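Local coordinates for membrane-associated protein VP24 (Marburg virus - Musoke, Kenya, 1980, PDB 4OR8), which may act as a minor matrix protein in nucleocapsid assembly and virion budding, and interacts with the viral nucleoprotein, at residues S99-P104 / V233-V238; F90-K95 / L212-R217; A107-L112 / E138-E143; P190-I195 / I203-N208. All blocks are in the same frame, centred on the assembly; numbering follows the deposited sequence.

In the fold
Three contacts include strands of one five-stranded mixed sheet, and a helix of contact 3 packs on it. Contact 1 pairs its edge strand 100-101 with strand 228-239, contact 2 sets helix 91-94 against the next strand, 210-221, and contact 4 forms the hairpin 192-196/201-206. The centres of contacts 1 and 2 lie about 8 Å apart, those of contacts 2 and 4 about 12 Å. Contact 3, about 17 Å between centres from contacts 2 and 4, joins helices 104-115 and 127-142. Along the chain, contacts 1 and 2 interlock, with contacts 3 and 4 in series between their halves. Contacts 1 and 2 thus join the two halves of the chain; contacts 2 and 4 also meet the second subunit.

Contact 1: S99-P104 / V233-V238; sequences STIIEP and VVFGLV
A parallel strand pair closes one edge of the mixed sheet, where Thr100 and Ile101 lie in register with Val234 and Phe235. Backbone bonds zigzag between the strands: Thr100 N donates to Val233 O at 3.0 Å, Phe235 N to Thr100 O at 3.2 Å, and Ile102 N to Phe235 O at 3.0 Å. The last donor stands above the carbonyl plane of Phe235, 40° out of it, just as segment 99-104 turns off toward helix 104-115, with Glu103 at its N-cap position.

On the face that carries Ile101 and Phe235, the phenyl ring reaches back to its neighbour strand. With CG between the backbone N and the carbonyl carbon (chi1 70°), the ring starts out over the sheet face, and its CE1-CZ end meets two residues: Ile101 CG1 approaches Phe235 CZ obliquely to 3.6 Å, while Ser99 OG comes to the ring's edge, 3.7 Å from Phe235 CE1. Helix 68-73 packs on this same face through Ile101 and Leu237.

The other face holds Thr100 and Val234. Here Ile102 CG2 meets Val234 CB at 4.0 Å, the two side chains crossing at about a right angle, and Ile102 goes on to touch Ile110 of helix 104-115.

Directional bonds therefore come from the backbone, and the side chains add mainly apolar contact; the buried Ser99 hydroxyl is satisfied by Leu93 O and Asn96 O just before it in the chain and by Lys75 NZ.

Contact 2: F90-K95 / L212-R217; sequences FSHLFK and LVEVRR
His92, Glu214 and Arg216 carry the polar half of this helix-on-strand contact, and Phe90, Leu93 and Leu212 the apolar half. Within the strand, Arg216 NE forms a salt bridge with Glu214 OE2 at 2.9 Å, meeting the oxygen nearly along its C-O axis. Across to the helix, His92 NE2 makes a weak hydrogen bond of 3.5 Å to Glu214 OE1, which lies at the edge of the imidazole. Ring and carboxylate planes are 28° apart. The stronger partner of both groups is Tyr22 of the second subunit, whose OH is hydrogen-bonded to His92 NE2 and to Glu214 OE1. Arg216 NH2 stands over the centre of one imidazole face, with the guanidinium turned 78° against the ring. His92 is modelled in two conformers, so the weak bond and the placement of NH2 over the ring are tentative.

Two apolar contacts share one methyl, Leu212 CD2. It makes a CH-pi contact over the face of Phe90, 4.0 Å from the ring centroid, and lies 3.9 Å from Leu93 CD1, both pairs meeting tip to tip. Set apart from these, the methyl Leu93 CD2 rests against the carboxylate carbon, Glu214 CD, also at 3.9 Å.

Tyr22 of the second subunit also meets the Phe90 ring, so the partner chain touches both halves. Helix 91-94 thus lies on one face of strand 210-221, with Leu93 extending to Val233 and Phe235 of strand 228-239; Val213 and Val215, pointing the opposite way, pack on helix 104-115.

Contact 3: A107-L112 / E138-E143; sequences ALRILL and EWLLLE
Arg109 reaches from helix 104-115 to Trp139 and Leu140 near the C-terminal end of helix 127-142 and to Glu143 just beyond it, the densely filled side of the contact. The axes of the two short helical segments approach to 7.7 Å, their directions 146° apart. Arg109 CG stands anti to the backbone N (chi1 -171°), 3.8 Å from Leu140 CD2, and the chain beyond is extended to NE. Arg109 NH2 donates to Trp139 O at 3.1 Å, and Arg109 NE makes a weak bond of 3.2 Å to Leu140 O. The guanidinium, turned 76° against the indole, places NH2 over one ring face; Arg109 CZ lies 4.5 Å from the centroid of the Trp139 five-membered ring in a cation-pi contact. Thr145 O also accepts from NH2, and Trp43 is a second cation-pi partner.

The rest is sparser. Ile110 CG2 touches Leu141 CD2 at 4.0 Å, and at the partly exposed margin Glu143 OE1 stays 5.6 Å from Arg109 NH2, weakly hydrogen-bonded to Thr145 OG1.

A buried cation is met by carbonyl oxygens and aromatic faces rather than by a carboxylate within this contact, and the negative end of the helix dipole would probably help stabilise it.

Contact 4: P190-I195 / I203-N208; sequences PSSIEI and IITRVN
Ile203, Ile204 and Ile193 have the most surface buried between these antiparallel strands, whose directions differ by 176°. Ile193 and Ile204 form a hydrogen-bonded pair: Ile193 N donates to Ile204 O at 2.8 Å, and Ile204 N returns a nearly straight bond (177°) to Ile193 O at 2.9 Å. Their side chains share one face of the sheet, where Ile204 packs on Phe211 and Ile193 on Leu181.

Ile203 belongs to the other face, opposite Glu194 in a non-hydrogen-bonded pair. The two side chains run side by side in the same direction, and Ile203 CG1 touches Glu194 CG at 3.6 Å. The methylene part of the glutamate thus serves as apolar surface, while its OE2 goes to Ser19 OG of the second subunit.

One step along that face, Ser192 and Thr205 make the next non-hydrogen-bonded pair, bridged instead through their side chains: Ser192 OG and Thr205 OG1 are hydrogen-bonded at 2.6 Å, and either may be the donor. Past them, Arg206 N donates to Ser191 O at 3.1 Å, and the arginine side chain leads away to Leu181 O, bonded by NH1, and to a salt bridge with Glu240.

The alternation is that of antiparallel pairing, here within the beta hairpin of strands 192-196 and 201-206; through Ser192, Ile193 and Glu194 its outer strand pairs with an antiparallel strand of the second subunit, so the sheet runs on across the interface.

Contact 1: S99-P104 / V233-V238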
loop_
_atom_site.group_PDB
_atom_site.type_symbol
_atom_site.label_atom_id
_atom_site.label_comp_id
_atom_site.label_asym_id
_atom_site.label_seq_id
_atom_site.Cartn_x
_atom_site.Cartn_y
_atom_site.Cartn_z
ATOM N N SER B 99 25.200 -1.975 2.086
ATOM C CA SER B 99 23.905 -2.588 2.365
ATOM C C SER B 99 23.324 -3.177 1.087
ATOM O O SER B 99 23.483 -2.611 0.006
ATOM C CB SER B 99 22.937 -1.568 2.962
ATOM O OG SER B 99 22.511 -0.637 1.981
ATOM N N THR B 100 22.655 -4.317 1.213
ATOM C CA THR B 100 22.101 -5.001 0.050
ATOM C C THR B 100 20.583 -5.148 0.118
ATOM O O THR B 100 20.012 -5.399 1.176
ATOM C CB THR B 100 22.745 -6.390 -0.156
ATOM O OG1 THR B 100 22.418 -7.246 0.945
ATOM C CG2 THR B 100 24.258 -6.261 -0.268
ATOM N N ILE B 101 19.939 -4.995 -1.032
ATOM C CA ILE B 101 18.492 -5.082 -1.124
ATOM C C ILE B 101 18.046 -6.514 -1.361
ATOM O O ILE B 101 18.589 -7.208 -2.216
ATOM C CB ILE B 101 17.968 -4.203 -2.266
ATOM C CG1 ILE B 101 18.419 -2.757 -2.056
ATOM C CG2 ILE B 101 16.453 -4.296 -2.366
ATOM C CD1 ILE B 101 18.099 -1.849 -3.206
ATOM N N ILE B 102 17.051 -6.957 -0.599
ATOM C CA ILE B 102 16.514 -8.298 -0.768
ATOM C C ILE B 102 15.131 -8.241 -1.394
ATOM O O ILE B 102 14.439 -7.229 -1.293
ATOM C CB ILE B 102 16.452 -9.058 0.570
ATOM C CG1 ILE B 102 15.612 -8.283 1.586
ATOM C CG2 ILE B 102 17.856 -9.299 1.107
ATOM C CD1 ILE B 102 15.482 -8.971 2.926
ATOM N N GLU B 103 14.741 -9.329 -2.047
ATOM C CA GLU B 103 13.430 -9.428 -2.674
ATOM C C GLU B 103 12.337 -9.288 -1.627
ATOM O O GLU B 103 12.535 -9.654 -0.469
ATOM C CB GLU B 103 13.282 -10.766 -3.405
ATOM C CG GLU B 103 14.116 -10.890 -4.669
ATOM C CD GLU B 103 15.594 -11.058 -4.379
ATOM O OE1 GLU B 103 15.933 -11.633 -3.321
ATOM O OE2 GLU B 103 16.417 -10.604 -5.202
ATOM N N PRO B 104 11.178 -8.750 -2.030
ATOM C CA PRO B 104 10.065 -8.544 -1.098
ATOM C C PRO B 104 9.568 -9.829 -0.433
ATOM O O PRO B 104 9.133 -9.772 0.717
ATOM C CB PRO B 104 8.973 -7.919 -1.979
ATOM C CG PRO B 104 9.382 -8.201 -3.377
ATOM C CD PRO B 104 10.869 -8.233 -3.373
ATOM N N VAL B 233 24.134 -5.430 6.526
ATOM C CA VAL B 233 22.824 -4.789 6.517
ATOM C C VAL B 233 22.042 -5.130 5.254
ATOM O O VAL B 233 22.494 -4.866 4.141
ATOM C CB VAL B 233 22.940 -3.257 6.636
ATOM C CG1 VAL B 233 21.589 -2.605 6.416
ATOM C CG2 VAL B 233 23.508 -2.869 7.995
ATOM N N VAL B 234 20.869 -5.727 5.432
ATOM C CA VAL B 234 19.978 -5.998 4.314
ATOM C C VAL B 234 18.640 -5.333 4.577
ATOM O O VAL B 234 18.291 -5.062 5.725
ATOM C CB VAL B 234 19.755 -7.509 4.096
ATOM C CG1 VAL B 234 21.066 -8.198 3.763
ATOM C CG2 VAL B 234 19.110 -8.140 5.319
ATOM N N PHE B 235 17.896 -5.060 3.512
ATOM C CA PHE B 235 16.569 -4.479 3.654
ATOM C C PHE B 235 15.713 -4.714 2.421
ATOM O O PHE B 235 16.223 -4.826 1.307
ATOM C CB PHE B 235 16.649 -2.984 3.977
ATOM C CG PHE B 235 17.133 -2.137 2.835
ATOM C CD1 PHE B 235 18.487 -2.001 2.579
ATOM C CD2 PHE B 235 16.232 -1.460 2.027
ATOM C CE1 PHE B 235 18.934 -1.218 1.533
ATOM C CE2 PHE B 235 16.674 -0.673 0.975
ATOM C CZ PHE B 235 18.027 -0.552 0.730
ATOM N N GLY B 236 14.404 -4.794 2.637
ATOM C CA GLY B 236 13.458 -4.965 1.554
ATOM C C GLY B 236 12.179 -4.215 1.856
ATOM O O GLY B 236 12.030 -3.640 2.932
ATOM N N LEU B 237 11.251 -4.224 0.908
ATOM C CA LEU B 237 10.002 -3.497 1.067
ATOM C C LEU B 237 8.809 -4.410 0.831
ATOM O O LEU B 237 8.633 -4.944 -0.264
ATOM C CB LEU B 237 9.955 -2.316 0.096
ATOM C CG LEU B 237 8.698 -1.448 0.115
ATOM C CD1 LEU B 237 8.524 -0.798 1.475
ATOM C CD2 LEU B 237 8.758 -0.395 -0.979
ATOM N N VAL B 238 7.994 -4.597 1.864
ATOM C CA VAL B 238 6.764 -5.361 1.721
ATOM C C VAL B 238 5.592 -4.418 1.478
ATOM O O VAL B 238 5.295 -3.558 2.306
ATOM C CB VAL B 238 6.478 -6.247 2.948
ATOM C CG1 VAL B 238 5.151 -6.962 2.777
ATOM C CG2 VAL B 238 7.597 -7.258 3.150
#

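Contact 2: F90-K95 / L212-R217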
loop_
_atom_site.group_PDB
_atom_site.type_symbol
_atom_site.label_atom_id
_atom_site.label_comp_id
_atom_site.label_asym_id
_atom_site.label_seq_id
_atom_site.Cartn_x
_atom_site.Cartn_y
_atom_site.Cartn_z
ATOM N N PHE B 90 17.102 7.444 5.985
ATOM C CA PHE B 90 17.629 6.084 6.032
ATOM C C PHE B 90 19.049 6.038 5.474
ATOM O O PHE B 90 19.305 5.382 4.464
ATOM C CB PHE B 90 16.738 5.129 5.231
ATOM C CG PHE B 90 15.285 5.180 5.609
ATOM C CD1 PHE B 90 14.796 4.395 6.640
ATOM C CD2 PHE B 90 14.405 6.001 4.924
ATOM C CE1 PHE B 90 13.460 4.435 6.987
ATOM C CE2 PHE B 90 13.065 6.046 5.265
ATOM C CZ PHE B 90 12.592 5.263 6.298
ATOM N N SER B 91 19.967 6.731 6.141
ATOM C CA SER B 91 21.356 6.814 5.697
ATOM C C SER B 91 22.032 5.450 5.624
ATOM O O SER B 91 22.683 5.119 4.633
ATOM C CB SER B 91 22.154 7.725 6.633
ATOM O OG SER B 91 21.583 9.020 6.694
ATOM N N HIS B 92 21.869 4.663 6.681
ATOM C CA HIS B 92 22.485 3.343 6.781
ATOM C C HIS B 92 22.009 2.404 5.677
ATOM O O HIS B 92 22.658 1.402 5.379
ATOM C CB HIS B 92 22.163 2.733 8.141
ATOM C CG HIS B 92 20.727 2.876 8.531
ATOM N ND1 HIS B 92 20.208 4.045 9.043
ATOM C CD2 HIS B 92 19.694 2.003 8.465
ATOM C CE1 HIS B 92 18.920 3.884 9.283
ATOM N NE2 HIS B 92 18.582 2.653 8.942
ATOM N N LEU B 93 20.865 2.731 5.082
ATOM C CA LEU B 93 20.305 1.919 4.009
ATOM C C LEU B 93 20.665 2.451 2.620
ATOM O O LEU B 93 21.120 1.697 1.760
ATOM C CB LEU B 93 18.786 1.816 4.153
ATOM C CG LEU B 93 18.268 1.212 5.460
ATOM C CD1 LEU B 93 16.762 1.029 5.414
ATOM C CD2 LEU B 93 18.959 -0.105 5.755
ATOM N N PHE B 94 20.466 3.748 2.404
ATOM C CA PHE B 94 20.624 4.326 1.072
ATOM C C PHE B 94 21.971 5.003 0.836
ATOM O O PHE B 94 22.489 4.997 -0.280
ATOM C CB PHE B 94 19.492 5.310 0.779
ATOM C CG PHE B 94 18.131 4.684 0.794
ATOM C CD1 PHE B 94 17.809 3.680 -0.104
ATOM C CD2 PHE B 94 17.172 5.099 1.702
ATOM C CE1 PHE B 94 16.559 3.098 -0.096
ATOM C CE2 PHE B 94 15.920 4.523 1.715
ATOM C CZ PHE B 94 15.613 3.520 0.813
ATOM N N LYS B 95 22.528 5.600 1.882
ATOM C CA LYS B 95 23.821 6.263 1.766
ATOM C C LYS B 95 24.940 5.373 2.313
ATOM O O LYS B 95 25.977 5.854 2.768
ATOM C CB LYS B 95 23.785 7.622 2.464
ATOM C CG LYS B 95 22.705 8.535 1.910
ATOM C CD LYS B 95 22.570 9.810 2.716
ATOM C CE LYS B 95 23.800 10.673 2.580
ATOM N NZ LYS B 95 23.578 12.010 3.181
ATOM N N LEU B 212 8.930 -1.111 5.339
ATOM C CA LEU B 212 10.348 -1.302 5.088
ATOM C C LEU B 212 10.905 -2.251 6.138
ATOM O O LEU B 212 10.901 -1.941 7.326
ATOM C CB LEU B 212 11.079 0.040 5.142
ATOM C CG LEU B 212 12.386 0.174 4.359
ATOM C CD1 LEU B 212 12.173 -0.131 2.883
ATOM C CD2 LEU B 212 12.961 1.569 4.538
ATOM N N VAL B 213 11.364 -3.418 5.698
ATOM C CA VAL B 213 11.911 -4.414 6.610
ATOM C C VAL B 213 13.432 -4.406 6.554
ATOM O O VAL B 213 14.027 -4.713 5.522
ATOM C CB VAL B 213 11.392 -5.824 6.288
ATOM C CG1 VAL B 213 12.060 -6.850 7.186
ATOM C CG2 VAL B 213 9.877 -5.878 6.439
ATOM N N GLU B 214 14.052 -4.058 7.675
ATOM C CA GLU B 214 15.497 -3.880 7.742
ATOM C C GLU B 214 16.138 -4.821 8.760
ATOM O O GLU B 214 15.663 -4.943 9.888
ATOM C CB GLU B 214 15.808 -2.428 8.105
ATOM C CG GLU B 214 17.196 -2.202 8.655
ATOM C CD GLU B 214 17.376 -0.798 9.200
ATOM O OE1 GLU B 214 16.400 -0.017 9.171
ATOM O OE2 GLU B 214 18.494 -0.477 9.656
ATOM N N VAL B 215 17.218 -5.484 8.360
ATOM C CA VAL B 215 17.927 -6.394 9.258
ATOM C C VAL B 215 19.419 -6.077 9.366
ATOM O O VAL B 215 20.127 -6.025 8.359
ATOM C CB VAL B 215 17.774 -7.862 8.814
ATOM C CG1 VAL B 215 18.535 -8.785 9.757
ATOM C CG2 VAL B 215 16.311 -8.250 8.752
ATOM N N ARG B 216 19.891 -5.865 10.590
ATOM C CA ARG B 216 21.318 -5.676 10.832
ATOM C C ARG B 216 21.887 -6.916 11.507
ATOM O O ARG B 216 21.588 -7.198 12.666
ATOM C CB ARG B 216 21.563 -4.439 11.694
ATOM C CG ARG B 216 21.046 -3.146 11.079
ATOM C CD ARG B 216 21.203 -1.980 12.040
ATOM N NE ARG B 216 20.711 -0.726 11.476
ATOM C CZ ARG B 216 20.734 0.438 12.117
ATOM N NH1 ARG B 216 21.226 0.514 13.348
ATOM N NH2 ARG B 216 20.264 1.530 11.530
ATOM N N ARG B 217 22.702 -7.662 10.769
ATOM C CA ARG B 217 23.223 -8.931 11.258
ATOM C C ARG B 217 24.748 -8.981 11.214
ATOM O O ARG B 217 25.407 -8.001 10.863
ATOM C CB ARG B 217 22.651 -10.083 10.432
ATOM C CG ARG B 217 23.048 -10.042 8.967
ATOM C CD ARG B 217 22.763 -11.368 8.283
ATOM N NE ARG B 217 21.334 -11.630 8.142
ATOM C CZ ARG B 217 20.682 -11.607 6.984
ATOM N NH1 ARG B 217 21.334 -11.339 5.860
ATOM N NH2 ARG B 217 19.379 -11.861 6.948
#

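Contact 3: A107-L112 / E138-E143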
loop_
_atom_site.group_PDB
_atom_site.type_symbol
_atom_site.label_atom_id
_atom_site.label_comp_id
_atom_site.label_asym_id
_atom_site.label_seq_id
_atom_site.Cartn_x
_atom_site.Cartn_y
_atom_site.Cartn_z
ATOM N N ALA B 107 11.676 -10.476 2.408
ATOM C CA ALA B 107 11.369 -9.512 3.455
ATOM C C ALA B 107 10.097 -9.920 4.184
ATOM O O ALA B 107 9.963 -9.700 5.387
ATOM C CB ALA B 107 11.229 -8.116 2.869
ATOM N N LEU B 108 9.160 -10.511 3.448
ATOM C CA LEU B 108 7.941 -11.027 4.050
ATOM C C LEU B 108 8.284 -12.190 4.960
ATOM O O LEU B 108 7.723 -12.332 6.046
ATOM C CB LEU B 108 6.953 -11.492 2.979
ATOM C CG LEU B 108 5.689 -12.156 3.532
ATOM C CD1 LEU B 108 4.835 -11.146 4.273
ATOM C CD2 LEU B 108 4.890 -12.828 2.436
ATOM N N ARG B 109 9.213 -13.023 4.501
ATOM C CA ARG B 109 9.654 -14.184 5.261
ATOM C C ARG B 109 10.227 -13.736 6.597
ATOM O O ARG B 109 9.927 -14.315 7.637
ATOM C CB ARG B 109 10.702 -14.959 4.465
ATOM C CG ARG B 109 11.081 -16.308 5.045
ATOM C CD ARG B 109 12.201 -16.937 4.222
ATOM N NE ARG B 109 12.782 -18.114 4.862
ATOM C CZ ARG B 109 12.553 -19.364 4.480
ATOM N NH1 ARG B 109 11.755 -19.613 3.450
ATOM N NH2 ARG B 109 13.128 -20.368 5.127
ATOM N N ILE B 110 11.044 -12.690 6.552
ATOM C CA ILE B 110 11.625 -12.095 7.747
ATOM C C ILE B 110 10.533 -11.563 8.669
ATOM O O ILE B 110 10.580 -11.754 9.884
ATOM C CB ILE B 110 12.590 -10.951 7.375
ATOM C CG1 ILE B 110 13.841 -11.518 6.701
ATOM C CG2 ILE B 110 12.975 -10.141 8.600
ATOM C CD1 ILE B 110 14.842 -10.464 6.290
ATOM N N LEU B 111 9.545 -10.906 8.074
ATOM C CA LEU B 111 8.445 -10.319 8.823
ATOM C C LEU B 111 7.655 -11.415 9.538
ATOM O O LEU B 111 7.260 -11.260 10.694
ATOM C CB LEU B 111 7.548 -9.516 7.879
ATOM C CG LEU B 111 6.606 -8.462 8.461
ATOM C CD1 LEU B 111 6.265 -7.434 7.397
ATOM C CD2 LEU B 111 5.338 -9.107 8.991
ATOM N N LEU B 112 7.441 -12.529 8.848
ATOM C CA LEU B 112 6.734 -13.660 9.434
ATOM C C LEU B 112 7.507 -14.257 10.604
ATOM O O LEU B 112 6.915 -14.673 11.600
ATOM C CB LEU B 112 6.446 -14.729 8.379
ATOM C CG LEU B 112 5.175 -14.500 7.564
ATOM C CD1 LEU B 112 5.007 -15.573 6.507
ATOM C CD2 LEU B 112 3.973 -14.477 8.485
ATOM N N GLU B 138 13.118 -19.395 13.697
ATOM C CA GLU B 138 14.529 -19.359 13.330
ATOM C C GLU B 138 14.713 -19.735 11.868
ATOM O O GLU B 138 15.543 -19.156 11.169
ATOM C CB GLU B 138 15.356 -20.291 14.219
ATOM C CG GLU B 138 15.612 -19.752 15.616
ATOM C CD GLU B 138 16.511 -20.659 16.445
ATOM O OE1 GLU B 138 16.746 -21.816 16.033
ATOM O OE2 GLU B 138 16.982 -20.211 17.512
ATOM N N TRP B 139 13.928 -20.706 11.416
ATOM C CA TRP B 139 13.974 -21.159 10.032
ATOM C C TRP B 139 13.577 -20.050 9.062
ATOM O O TRP B 139 14.166 -19.909 7.990
ATOM C CB TRP B 139 13.074 -22.384 9.848
ATOM C CG TRP B 139 12.726 -22.670 8.425
ATOM C CD1 TRP B 139 13.589 -22.981 7.418
ATOM C CD2 TRP B 139 11.415 -22.689 7.850
ATOM N NE1 TRP B 139 12.897 -23.183 6.248
ATOM C CE2 TRP B 139 11.559 -23.010 6.487
ATOM C CE3 TRP B 139 10.131 -22.461 8.356
ATOM C CZ2 TRP B 139 10.474 -23.109 5.623
ATOM C CZ3 TRP B 139 9.050 -22.564 7.496
ATOM C CH2 TRP B 139 9.229 -22.884 6.145
ATOM N N LEU B 140 12.581 -19.257 9.444
ATOM C CA LEU B 140 12.117 -18.173 8.587
ATOM C C LEU B 140 13.097 -17.002 8.562
ATOM O O LEU B 140 13.271 -16.354 7.531
ATOM C CB LEU B 140 10.730 -17.703 9.022
ATOM C CG LEU B 140 9.597 -18.707 8.805
ATOM C CD1 LEU B 140 8.365 -18.305 9.591
ATOM C CD2 LEU B 140 9.277 -18.822 7.326
ATOM N N LEU B 141 13.741 -16.738 9.692
ATOM C CA LEU B 141 14.642 -15.595 9.800
ATOM C C LEU B 141 16.030 -15.862 9.227
ATOM O O LEU B 141 16.639 -14.976 8.629
ATOM C CB LEU B 141 14.768 -15.146 11.260
ATOM C CG LEU B 141 13.532 -14.521 11.907
ATOM C CD1 LEU B 141 13.754 -14.312 13.392
ATOM C CD2 LEU B 141 13.189 -13.208 11.231
ATOM N N LEU B 142 16.531 -17.080 9.408
ATOM C CA LEU B 142 17.916 -17.386 9.058
ATOM C C LEU B 142 18.083 -18.146 7.741
ATOM O O LEU B 142 19.166 -18.152 7.159
ATOM C CB LEU B 142 18.588 -18.162 10.192
ATOM C CG LEU B 142 18.637 -17.470 11.553
ATOM C CD1 LEU B 142 19.277 -18.380 12.584
ATOM C CD2 LEU B 142 19.390 -16.155 11.455
ATOM N N GLU B 143 17.018 -18.786 7.271
ATOM C CA GLU B 143 17.112 -19.608 6.070
ATOM C C GLU B 143 16.224 -19.101 4.941
ATOM O O GLU B 143 15.373 -18.233 5.142
ATOM C CB GLU B 143 16.757 -21.060 6.390
ATOM C CG GLU B 143 17.475 -21.620 7.606
ATOM C CD GLU B 143 16.981 -23.001 7.986
ATOM O OE1 GLU B 143 16.944 -23.885 7.103
ATOM O OE2 GLU B 143 16.622 -23.198 9.167
#

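Contact 4: P190-I195 / I203-N208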
loop_
_atom_site.group_PDB
_atom_site.type_symbol
_atom_site.label_atom_id
_atom_site.label_comp_id
_atom_site.label_asym_id
_atom_site.label_seq_id
_atom_site.Cartn_x
_atom_site.Cartn_y
_atom_site.Cartn_z
ATOM N N PRO B 190 4.890 6.665 16.777
ATOM C CA PRO B 190 5.575 5.383 16.584
ATOM C C PRO B 190 5.470 4.908 15.144
ATOM O O PRO B 190 4.409 4.468 14.709
ATOM C CB PRO B 190 4.800 4.435 17.503
ATOM C CG PRO B 190 4.233 5.320 18.549
ATOM C CD PRO B 190 3.881 6.590 17.847
ATOM N N SER B 191 6.573 5.007 14.414
ATOM C CA SER B 191 6.581 4.660 13.004
ATOM C C SER B 191 7.307 3.346 12.752
ATOM O O SER B 191 7.380 2.884 11.616
ATOM C CB SER B 191 7.227 5.780 12.189
ATOM O OG SER B 191 8.547 6.030 12.634
ATOM N N SER B 192 7.837 2.744 13.812
ATOM C CA SER B 192 8.641 1.539 13.665
ATOM C C SER B 192 8.428 0.533 14.782
ATOM O O SER B 192 7.937 0.870 15.860
ATOM C CB SER B 192 10.129 1.891 13.590
ATOM O OG SER B 192 10.424 2.656 12.436
ATOM N N ILE B 193 8.807 -0.710 14.502
ATOM C CA ILE B 193 8.867 -1.755 15.509
ATOM C C ILE B 193 10.245 -2.397 15.460
ATOM O O ILE B 193 10.653 -2.921 14.427
ATOM C CB ILE B 193 7.818 -2.843 15.260
ATOM C CG1 ILE B 193 6.414 -2.248 15.275
ATOM C CG2 ILE B 193 7.931 -3.934 16.310
ATOM C CD1 ILE B 193 5.351 -3.222 14.836
ATOM N N GLU B 194 10.964 -2.349 16.575
ATOM C CA GLU B 194 12.296 -2.939 16.637
ATOM C C GLU B 194 12.294 -4.193 17.489
ATOM O O GLU B 194 11.515 -4.316 18.430
ATOM C CB GLU B 194 13.307 -1.942 17.192
ATOM C CG GLU B 194 13.315 -0.614 16.469
ATOM C CD GLU B 194 14.467 0.264 16.895
ATOM O OE1 GLU B 194 15.365 -0.242 17.600
ATOM O OE2 GLU B 194 14.473 1.457 16.525
ATOM N N ILE B 195 13.178 -5.122 17.153
ATOM C CA ILE B 195 13.294 -6.366 17.894
ATOM C C ILE B 195 14.671 -6.982 17.661
ATOM O O ILE B 195 15.286 -6.767 16.616
ATOM C CB ILE B 195 12.174 -7.356 17.483
ATOM C CG1 ILE B 195 12.108 -8.542 18.445
ATOM C CG2 ILE B 195 12.362 -7.822 16.049
ATOM C CD1 ILE B 195 10.925 -9.446 18.211
ATOM N N ILE B 203 14.325 -4.256 12.221
ATOM C CA ILE B 203 13.510 -3.050 12.322
ATOM C C ILE B 203 12.490 -2.941 11.190
ATOM O O ILE B 203 12.850 -2.930 10.013
ATOM C CB ILE B 203 14.381 -1.782 12.334
ATOM C CG1 ILE B 203 15.177 -1.698 13.638
ATOM C CG2 ILE B 203 13.516 -0.545 12.174
ATOM C CD1 ILE B 203 16.674 -1.785 13.459
ATOM N N ILE B 204 11.217 -2.851 11.557
ATOM C CA ILE B 204 10.140 -2.703 10.583
ATOM C C ILE B 204 9.527 -1.309 10.656
ATOM O O ILE B 204 8.982 -0.916 11.683
ATOM C CB ILE B 204 9.038 -3.744 10.814
ATOM C CG1 ILE B 204 9.627 -5.153 10.745
ATOM C CG2 ILE B 204 7.914 -3.572 9.800
ATOM C CD1 ILE B 204 8.680 -6.229 11.220
ATOM N N THR B 205 9.610 -0.570 9.558
ATOM C CA THR B 205 9.122 0.802 9.519
ATOM C C THR B 205 8.038 0.979 8.457
ATOM O O THR B 205 8.181 0.512 7.324
ATOM C CB THR B 205 10.271 1.782 9.228
ATOM O OG1 THR B 205 11.296 1.622 10.215
ATOM C CG2 THR B 205 9.776 3.215 9.244
ATOM N N ARG B 206 6.952 1.650 8.822
ATOM C CA ARG B 206 5.894 1.917 7.858
ATOM C C ARG B 206 6.193 3.159 7.021
ATOM O O ARG B 206 6.403 4.250 7.554
ATOM C CB ARG B 206 4.538 2.062 8.546
ATOM C CG ARG B 206 3.402 2.271 7.567
ATOM C CD ARG B 206 2.052 2.278 8.256
ATOM N NE ARG B 206 0.970 2.201 7.277
ATOM C CZ ARG B 206 -0.310 2.031 7.585
ATOM N NH1 ARG B 206 -0.682 1.921 8.854
ATOM N NH2 ARG B 206 -1.219 1.969 6.623
ATOM N N VAL B 207 6.219 2.976 5.707
ATOM C CA VAL B 207 6.340 4.085 4.777
ATOM C C VAL B 207 5.054 4.183 3.957
ATOM O O VAL B 207 4.132 3.397 4.155
ATOM C CB VAL B 207 7.560 3.916 3.849
ATOM C CG1 VAL B 207 8.840 4.151 4.620
ATOM C CG2 VAL B 207 7.564 2.531 3.203
ATOM N N ASN B 208 4.989 5.147 3.047
ATOM C CA ASN B 208 3.808 5.314 2.209
ATOM C C ASN B 208 3.533 4.107 1.317
ATOM O O ASN B 208 2.380 3.806 1.000
ATOM C CB ASN B 208 3.929 6.574 1.350
ATOM C CG ASN B 208 3.820 7.846 2.163
ATOM O OD1 ASN B 208 3.093 7.900 3.155
ATOM N ND2 ASN B 208 4.544 8.880 1.745
#